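PT26-6P (Thermococcus sp., PDB 2WB7) is of unknown function but is encoded by a mobile extrachromosomal element of a euryarchaeon and joins immunoglobulin-like beta domains to a helical domain. Local coordinates at residues A[251-256]-A[272-277]; A[282-287]-A[340-345]. All coordinates share one frame; numbering follows the deposited sequence.

Interaction 1: residues A[251-256]-A[272-277]; sequences KWVLYQ and ASPVHV
At Ala272, the last residue of strand 266-272, the backbone closes a two-way bond with Val253. Val253 N donates to Ala272 O at 2.9 Å, and Ala272 N returns the bond to Val253 O at 3.0 Å with an N-H...O angle of 163°. Each donor lies nearly along the C=O axis it meets. The methyl of Ala272 turns to the face that also carries Val253 and meets the ring of Tyr255, 3.9 Å from CE1, while the edge of the Trp252 ring runs past the Ala272 backbone. Here the chain leaves the strand. Ser273 directs its side chain away, its OG bonding Met283 N, whereas its carbonyl O lies near the plane of the Tyr255 ring at the edge, 3.5 Å from CE1. This is the open end of a beta hairpin, strands 253-261 and 266-272 being sequential neighbours in the antiparallel sheet of the second immunoglobulin-like domain. Pro274 then crosses Val253 obliquely, with its CB 3.9 Å from Val253 CG2; its CD lies 3.5 Å from Lys251 O. Past Val275, His276 swings its ring back, CG anti to its own carbonyl carbon (chi1 -55°), and meets Tyr255 tip to tip. His276 NE2 is 3.0 Å from Tyr255 OH, a weak bond bent to 123° at hydrogen, and the hydroxyl, though in the imidazole plane, is less certainly placed. It also bonds Gly236 O, while the other ring nitrogen, His276 ND1, bonds Tyr344 OH. A phenylalanine in place of Tyr255 would keep the ring beside Ala272 but lack the hydroxyl that meets Gly236 O and, weakly, His276 NE2, and would probably leave the imidazole less firmly placed against strand 253-261.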
ATOM      1  N   LYS A 251      -5.918  21.548  -9.384  1.00 46.24           N
ATOM      2  CA  LYS A 251      -6.186  21.019  -8.050  1.00 44.19           C
ATOM      3  C   LYS A 251      -5.827  19.542  -7.924  1.00 42.52           C
ATOM      4  O   LYS A 251      -5.793  18.814  -8.919  1.00 42.45           O
ATOM      5  CB  LYS A 251      -7.633  21.268  -7.654  1.00 44.22           C
ATOM      6  CG  LYS A 251      -7.958  22.740  -7.590  1.00 44.80           C
ATOM      7  CD  LYS A 251      -8.916  23.049  -6.436  1.00 46.80           C
ATOM      8  CE  LYS A 251      -9.221  24.536  -6.397  1.00 47.65           C
ATOM      9  NZ  LYS A 251      -8.014  25.276  -6.881  1.00 47.94           N
ATOM     10  N   TRP A 252      -5.546  19.112  -6.700  1.00 40.29           N
ATOM     11  CA  TRP A 252      -5.162  17.732  -6.447  1.00 38.16           C
ATOM     12  C   TRP A 252      -6.143  17.065  -5.512  1.00 37.32           C
ATOM     13  O   TRP A 252      -6.903  17.727  -4.819  1.00 37.50           O
ATOM     14  CB  TRP A 252      -3.786  17.682  -5.789  1.00 37.74           C
ATOM     15  CG  TRP A 252      -2.737  18.468  -6.492  1.00 35.48           C
ATOM     16  CD1 TRP A 252      -2.499  19.803  -6.372  1.00 33.80           C
ATOM     17  CD2 TRP A 252      -1.760  17.966  -7.408  1.00 32.43           C
ATOM     18  NE1 TRP A 252      -1.437  20.164  -7.160  1.00 32.30           N
ATOM     19  CE2 TRP A 252      -0.970  19.058  -7.814  1.00 31.60           C
ATOM     20  CE3 TRP A 252      -1.483  16.703  -7.932  1.00 31.43           C
ATOM     21  CZ2 TRP A 252       0.077  18.927  -8.719  1.00 30.47           C
ATOM     22  CZ3 TRP A 252      -0.441  16.577  -8.832  1.00 30.54           C
ATOM     23  CH2 TRP A 252       0.326  17.681  -9.211  1.00 30.12           C
ATOM     24  N   VAL A 253      -6.102  15.741  -5.491  1.00 36.17           N
ATOM     25  CA  VAL A 253      -6.735  14.958  -4.451  1.00 34.88           C
ATOM     26  C   VAL A 253      -5.776  13.820  -4.135  1.00 34.52           C
ATOM     27  O   VAL A 253      -5.006  13.396  -5.003  1.00 34.53           O
ATOM     28  CB  VAL A 253      -8.031  14.347  -4.939  1.00 34.80           C
ATOM     29  CG1 VAL A 253      -9.145  15.387  -4.995  1.00 33.92           C
ATOM     30  CG2 VAL A 253      -7.810  13.696  -6.282  1.00 33.94           C
ATOM     31  N   LEU A 254      -5.798  13.331  -2.903  1.00 33.71           N
ATOM     32  CA  LEU A 254      -5.022  12.152  -2.580  1.00 33.38           C
ATOM     33  C   LEU A 254      -5.769  10.959  -3.127  1.00 33.20           C
ATOM     34  O   LEU A 254      -6.998  10.935  -3.130  1.00 33.50           O
ATOM     35  CB  LEU A 254      -4.887  12.006  -1.080  1.00 33.50           C
ATOM     36  CG  LEU A 254      -4.022  13.064  -0.383  1.00 34.36           C
ATOM     37  CD1 LEU A 254      -3.761  12.598   1.060  1.00 34.92           C
ATOM     38  CD2 LEU A 254      -2.710  13.315  -1.148  1.00 32.21           C
ATOM     39  N   TYR A 255      -5.047   9.966  -3.615  1.00 32.64           N
ATOM     40  CA  TYR A 255      -5.732   8.767  -4.087  1.00 32.47           C
ATOM     41  C   TYR A 255      -5.489   7.623  -3.116  1.00 32.48           C
ATOM     42  O   TYR A 255      -4.440   7.556  -2.474  1.00 32.21           O
ATOM     43  CB  TYR A 255      -5.282   8.397  -5.515  1.00 32.00           C
ATOM     44  CG  TYR A 255      -6.169   8.973  -6.602  1.00 30.83           C
ATOM     45  CD1 TYR A 255      -5.949  10.244  -7.122  1.00 29.47           C
ATOM     46  CD2 TYR A 255      -7.238   8.241  -7.101  1.00 30.10           C
ATOM     47  CE1 TYR A 255      -6.769  10.760  -8.103  1.00 28.52           C
ATOM     48  CE2 TYR A 255      -8.056   8.743  -8.075  1.00 27.78           C
ATOM     49  CZ  TYR A 255      -7.822   9.990  -8.573  1.00 28.99           C
ATOM     50  OH  TYR A 255      -8.657  10.471  -9.549  1.00 30.77           O
ATOM     51  N   GLN A 256      -6.456   6.730  -2.981  1.00 32.73           N
ATOM     52  CA  GLN A 256      -6.146   5.467  -2.344  1.00 33.09           C
ATOM     53  C   GLN A 256      -5.128   4.787  -3.273  1.00 33.37           C
ATOM     54  O   GLN A 256      -5.182   4.959  -4.503  1.00 33.42           O
ATOM     55  CB  GLN A 256      -7.396   4.599  -2.172  1.00 33.12           C
ATOM     56  CG  GLN A 256      -8.505   5.185  -1.306  1.00 33.76           C
ATOM     57  CD  GLN A 256      -8.093   5.376   0.135  1.00 36.14           C
ATOM     58  OE1 GLN A 256      -7.236   4.660   0.662  1.00 36.96           O
ATOM     59  NE2 GLN A 256      -8.707   6.351   0.792  1.00 37.51           N
ATOM     60  N   ALA A 272      -2.966  13.278  -7.173  1.00 29.71           N
ATOM     61  CA  ALA A 272      -3.099  13.488  -8.607  1.00 29.67           C
ATOM     62  C   ALA A 272      -4.247  14.454  -8.915  1.00 29.93           C
ATOM     63  O   ALA A 272      -4.911  14.929  -7.994  1.00 29.44           O
ATOM     64  CB  ALA A 272      -3.302  12.164  -9.295  1.00 28.87           C
ATOM     65  N   SER A 273      -4.449  14.766 -10.202  1.00 30.38           N
ATOM     66  CA  SER A 273      -5.636  15.491 -10.647  1.00 30.88           C
ATOM     67  C   SER A 273      -6.824  14.599 -10.436  1.00 31.04           C
ATOM     68  O   SER A 273      -6.694  13.378 -10.498  1.00 31.71           O
ATOM     69  CB  SER A 273      -5.562  15.796 -12.135  1.00 30.87           C
ATOM     70  OG  SER A 273      -4.261  16.181 -12.503  1.00 33.13           O
ATOM     71  N   PRO A 274      -7.999  15.187 -10.196  1.00 31.14           N
ATOM     72  CA  PRO A 274      -9.189  14.352  -9.930  1.00 31.22           C
ATOM     73  C   PRO A 274      -9.965  13.860 -11.186  1.00 31.22           C
ATOM     74  O   PRO A 274     -10.969  13.145 -11.057  1.00 30.69           O
ATOM     75  CB  PRO A 274     -10.077  15.273  -9.069  1.00 31.27           C
ATOM     76  CG  PRO A 274      -9.378  16.670  -9.072  1.00 31.16           C
ATOM     77  CD  PRO A 274      -8.277  16.627 -10.070  1.00 30.83           C
ATOM     78  N   VAL A 275      -9.509  14.254 -12.377  1.00 31.41           N
ATOM     79  CA  VAL A 275     -10.179  13.888 -13.626  1.00 31.63           C
ATOM     80  C   VAL A 275      -9.216  13.193 -14.565  1.00 32.00           C
ATOM     81  O   VAL A 275      -8.105  13.678 -14.796  1.00 32.07           O
ATOM     82  CB  VAL A 275     -10.666  15.113 -14.372  1.00 31.25           C
ATOM     83  CG1 VAL A 275     -11.818  14.743 -15.224  1.00 31.72           C
ATOM     84  CG2 VAL A 275     -11.084  16.152 -13.410  1.00 32.02           C
ATOM     85  N   HIS A 276      -9.652  12.063 -15.123  1.00 32.28           N
ATOM     86  CA  HIS A 276      -8.818  11.248 -16.006  1.00 32.19           C
ATOM     87  C   HIS A 276      -9.651  10.782 -17.176  1.00 32.31           C
ATOM     88  O   HIS A 276     -10.491   9.904 -17.033  1.00 32.25           O
ATOM     89  CB  HIS A 276      -8.280  10.042 -15.239  1.00 31.97           C
ATOM     90  CG  HIS A 276      -7.539  10.415 -13.990  1.00 32.16           C
ATOM     91  ND1 HIS A 276      -6.190  10.704 -13.984  1.00 32.06           N
ATOM     92  CD2 HIS A 276      -7.959  10.567 -12.710  1.00 31.49           C
ATOM     93  CE1 HIS A 276      -5.810  11.001 -12.753  1.00 31.07           C
ATOM     94  NE2 HIS A 276      -6.864  10.925 -11.961  1.00 30.73           N
ATOM     95  N   VAL A 277      -9.437  11.393 -18.334  1.00 32.64           N
ATOM     96  CA  VAL A 277     -10.244  11.093 -19.512  1.00 32.61           C
ATOM     97  C   VAL A 277      -9.323  10.803 -20.671  1.00 32.72           C
ATOM     98  O   VAL A 277      -8.237  11.369 -20.744  1.00 33.09           O
ATOM     99  CB  VAL A 277     -11.141  12.288 -19.906  1.00 32.61           C
ATOM    100  CG1 VAL A 277     -12.150  11.854 -20.942  1.00 32.22           C
ATOM    101  CG2 VAL A 277     -11.842  12.867 -18.683  1.00 31.83           C
TER

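Interaction 2: residues A[282-287]-A[340-345]; sequences AMYKFL and LTAHYT
Tyr284 and Tyr344 each set CG anti to the carbonyl carbon, chi1 -68° and -59°, and these torsions bring a ring of strand 281-290 and a ring of the turn after strand 336-343 to a common meeting point. The two side chains cross obliquely, and the contact is made hydroxyl to hydroxyl: Tyr284 OH donates to Tyr344 OH at 2.6 Å, each oxygen lying in the plane of the other's ring, at its edge. An inverse gamma turn centred on Tyr344 bends the chain just past strand 336-343. Tyr344 OH also bonds His276 ND1, so at least two polar partners grip this buried oxygen. Small side chains fill in around the pair. Ala342 CB lies at the edge of the Tyr284 ring, 3.7 Å from CE2, and Ala282 CB is 3.8 Å from Tyr344 CE2. Further along, Leu340 CB sits between two aromatic neighbours, 4.1 Å from Tyr284 CB and equally far from Phe286 CE1. The other face carries selenomethionine Met283, whose chain, bent at its second and third torsions, runs alongside Thr341 and brings CE to the threonine's OG1 and CG2. Between these two faces the backbones pair in antiparallel register. Ala282 N bonds Ala342 O at 2.8 Å, and Tyr284 N bonds Leu340 O at 2.7 Å. The return bond from Leu340 N to Tyr284 O is less regular, its donor standing 46° above the carbonyl plane. Alternating hydrogen-bonded and non-hydrogen-bonded pairs are the signature of an antiparallel sheet, here that of the second immunoglobulin-like domain, with 336-343 an edge strand within this chain.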
ATOM      1  N   ALA A 282      -3.368  14.406 -17.172  1.00 32.29           N
ATOM      2  CA  ALA A 282      -3.480  14.441 -15.698  1.00 32.02           C
ATOM      3  C   ALA A 282      -2.102  14.569 -15.014  1.00 31.92           C
ATOM      4  O   ALA A 282      -1.099  14.092 -15.535  1.00 31.94           O
ATOM      5  CB  ALA A 282      -4.224  13.205 -15.190  1.00 31.42           C
HETATM    6  N   MSE A 283      -2.053  15.225 -13.859  1.00 32.12           N
HETATM    7  CA  MSE A 283      -0.812  15.363 -13.084  1.00 32.26           C
HETATM    8  C   MSE A 283      -0.749  14.345 -11.946  1.00 32.01           C
HETATM    9  O   MSE A 283      -1.739  14.133 -11.233  1.00 32.31           O
HETATM   10  CB  MSE A 283      -0.744  16.740 -12.419  1.00 32.79           C
HETATM   11  CG  MSE A 283      -1.027  17.952 -13.286  1.00 32.94           C
HETATM   12 SE   MSE A 283       0.522  18.403 -14.294  0.50 32.60          SE
HETATM   13  CE  MSE A 283       0.289  17.058 -15.612  1.00 32.69           C
ATOM     14  N   TYR A 284       0.416  13.751 -11.736  1.00 31.50           N
ATOM     15  CA  TYR A 284       0.635  12.916 -10.560  1.00 31.37           C
ATOM     16  C   TYR A 284       1.784  13.473  -9.769  1.00 31.40           C
ATOM     17  O   TYR A 284       2.677  14.089 -10.324  1.00 31.40           O
ATOM     18  CB  TYR A 284       0.966  11.472 -10.943  1.00 31.35           C
ATOM     19  CG  TYR A 284      -0.184  10.708 -11.575  1.00 30.63           C
ATOM     20  CD1 TYR A 284      -0.890   9.757 -10.851  1.00 27.93           C
ATOM     21  CD2 TYR A 284      -0.553  10.942 -12.906  1.00 29.42           C
ATOM     22  CE1 TYR A 284      -1.932   9.068 -11.425  1.00 29.54           C
ATOM     23  CE2 TYR A 284      -1.603  10.253 -13.494  1.00 28.85           C
ATOM     24  CZ  TYR A 284      -2.290   9.329 -12.754  1.00 29.79           C
ATOM     25  OH  TYR A 284      -3.327   8.642 -13.337  1.00 30.92           O
ATOM     26  N   LYS A 285       1.762  13.230  -8.471  1.00 31.70           N
ATOM     27  CA  LYS A 285       2.827  13.653  -7.580  1.00 32.05           C
ATOM     28  C   LYS A 285       2.948  12.538  -6.533  1.00 31.72           C
ATOM     29  O   LYS A 285       1.977  12.226  -5.826  1.00 31.44           O
ATOM     30  CB  LYS A 285       2.429  14.978  -6.925  1.00 32.26           C
ATOM     31  CG  LYS A 285       3.539  16.011  -6.768  1.00 35.23           C
ATOM     32  CD  LYS A 285       2.998  17.288  -6.086  1.00 40.10           C
ATOM     33  CE  LYS A 285       3.919  18.490  -6.281  1.00 42.97           C
ATOM     34  NZ  LYS A 285       5.068  18.538  -5.299  1.00 45.36           N
ATOM     35  N   PHE A 286       4.114  11.912  -6.448  1.00 31.35           N
ATOM     36  CA  PHE A 286       4.292  10.818  -5.508  1.00 31.73           C
ATOM     37  C   PHE A 286       5.237  11.176  -4.369  1.00 31.81           C
ATOM     38  O   PHE A 286       6.305  11.738  -4.588  1.00 31.71           O
ATOM     39  CB  PHE A 286       4.832   9.585  -6.219  1.00 32.00           C
ATOM     40  CG  PHE A 286       3.968   9.094  -7.336  1.00 32.63           C
ATOM     41  CD1 PHE A 286       4.159   9.553  -8.637  1.00 33.64           C
ATOM     42  CD2 PHE A 286       2.990   8.137  -7.099  1.00 33.67           C
ATOM     43  CE1 PHE A 286       3.369   9.081  -9.688  1.00 33.88           C
ATOM     44  CE2 PHE A 286       2.192   7.652  -8.147  1.00 34.64           C
ATOM     45  CZ  PHE A 286       2.385   8.125  -9.443  1.00 33.51           C
ATOM     46  N   LEU A 287       4.837  10.843  -3.153  1.00 31.87           N
ATOM     47  CA  LEU A 287       5.688  11.019  -1.996  1.00 32.19           C
ATOM     48  C   LEU A 287       6.288   9.672  -1.622  1.00 32.84           C
ATOM     49  O   LEU A 287       5.565   8.678  -1.499  1.00 32.91           O
ATOM     50  CB  LEU A 287       4.837  11.517  -0.841  1.00 31.99           C
ATOM     51  CG  LEU A 287       5.589  11.940   0.399  1.00 31.93           C
ATOM     52  CD1 LEU A 287       6.775  12.782  -0.005  1.00 33.30           C
ATOM     53  CD2 LEU A 287       4.661  12.746   1.235  1.00 32.11           C
ATOM     54  N   LEU A 340       4.762  13.048 -12.271  1.00 32.48           N
ATOM     55  CA  LEU A 340       4.549  12.344 -13.531  1.00 31.85           C
ATOM     56  C   LEU A 340       3.389  13.015 -14.192  1.00 31.65           C
ATOM     57  O   LEU A 340       2.373  13.243 -13.565  1.00 31.43           O
ATOM     58  CB  LEU A 340       4.202  10.874 -13.319  1.00 31.74           C
ATOM     59  CG  LEU A 340       3.980  10.100 -14.617  1.00 31.49           C
ATOM     60  CD1 LEU A 340       5.132  10.328 -15.570  1.00 30.68           C
ATOM     61  CD2 LEU A 340       3.817   8.637 -14.336  1.00 31.70           C
ATOM     62  N   THR A 341       3.541  13.327 -15.467  1.00 31.80           N
ATOM     63  CA  THR A 341       2.465  13.908 -16.250  1.00 31.62           C
ATOM     64  C   THR A 341       1.904  12.849 -17.183  1.00 31.73           C
ATOM     65  O   THR A 341       2.623  12.296 -18.014  1.00 32.08           O
ATOM     66  CB  THR A 341       2.999  15.076 -17.078  1.00 31.70           C
ATOM     67  OG1 THR A 341       3.362  16.144 -16.188  1.00 31.79           O
ATOM     68  CG2 THR A 341       1.949  15.567 -18.063  1.00 31.29           C
ATOM     69  N   ALA A 342       0.626  12.549 -17.049  1.00 31.52           N
ATOM     70  CA  ALA A 342       0.016  11.556 -17.925  1.00 31.69           C
ATOM     71  C   ALA A 342      -0.785  12.180 -19.066  1.00 31.67           C
ATOM     72  O   ALA A 342      -1.713  12.957 -18.831  1.00 31.19           O
ATOM     73  CB  ALA A 342      -0.880  10.636 -17.121  1.00 31.67           C
ATOM     74  N   HIS A 343      -0.448  11.836 -20.303  1.00 32.03           N
ATOM     75  CA  HIS A 343      -1.382  12.125 -21.396  1.00 32.56           C
ATOM     76  C   HIS A 343      -2.028  10.840 -21.874  1.00 32.99           C
ATOM     77  O   HIS A 343      -1.351   9.942 -22.388  1.00 32.93           O
ATOM     78  CB  HIS A 343      -0.760  12.868 -22.580  1.00 32.16           C
ATOM     79  CG  HIS A 343      -1.778  13.261 -23.600  1.00 32.82           C
ATOM     80  ND1 HIS A 343      -2.597  14.357 -23.437  1.00 31.94           N
ATOM     81  CD2 HIS A 343      -2.180  12.656 -24.747  1.00 32.06           C
ATOM     82  CE1 HIS A 343      -3.434  14.432 -24.457  1.00 31.47           C
ATOM     83  NE2 HIS A 343      -3.203  13.410 -25.262  1.00 31.82           N
ATOM     84  N   TYR A 344      -3.345  10.758 -21.715  1.00 33.41           N
ATOM     85  CA  TYR A 344      -4.052   9.520 -22.004  1.00 33.86           C
ATOM     86  C   TYR A 344      -4.389   9.383 -23.476  1.00 34.79           C
ATOM     87  O   TYR A 344      -5.549   9.197 -23.837  1.00 34.95           O
ATOM     88  CB  TYR A 344      -5.305   9.442 -21.158  1.00 33.25           C
ATOM     89  CG  TYR A 344      -5.006   9.505 -19.675  1.00 32.04           C
ATOM     90  CD1 TYR A 344      -4.090   8.631 -19.096  1.00 29.81           C
ATOM     91  CD2 TYR A 344      -5.647  10.432 -18.851  1.00 30.57           C
ATOM     92  CE1 TYR A 344      -3.818   8.670 -17.749  1.00 28.25           C
ATOM     93  CE2 TYR A 344      -5.383  10.482 -17.502  1.00 29.80           C
ATOM     94  CZ  TYR A 344      -4.472   9.587 -16.954  1.00 29.36           C
ATOM     95  OH  TYR A 344      -4.203   9.636 -15.611  1.00 27.45           O
ATOM     96  N   THR A 345      -3.361   9.470 -24.315  1.00 35.89           N
ATOM     97  CA  THR A 345      -3.514   9.346 -25.752  1.00 37.33           C
ATOM     98  C   THR A 345      -4.472   8.239 -26.116  1.00 37.82           C
ATOM     99  O   THR A 345      -4.305   7.110 -25.691  1.00 37.23           O
ATOM    100  CB  THR A 345      -2.183   9.035 -26.429  1.00 37.57           C
ATOM    101  OG1 THR A 345      -1.229  10.049 -26.089  1.00 39.25           O
ATOM    102  CG2 THR A 345      -2.358   9.015 -27.933  1.00 37.84           C
TER

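In the fold
Interactions 1 and 2 come in series along the chain, the first closing before the second opens, and their centres lie about 9 Å apart. Both reach one eight-stranded antiparallel sheet, in which strands 253-261, 266-272, 281-290 and 336-343 are successive neighbours. Two probable hydrogen bonds join them directly: Ser273 OG to Met283 N and His276 ND1 to Tyr344 OH, each 2.8 Å. The second meets the turn after edge strand 336-343, so that a polar chain runs from Tyr255, through a weak bond to His276, to Tyr344 and on to Tyr284, linking strands 253-261 and 281-290 by way of two loops. Together the contacts tie one end of this half of the sheet to its adjoining loops.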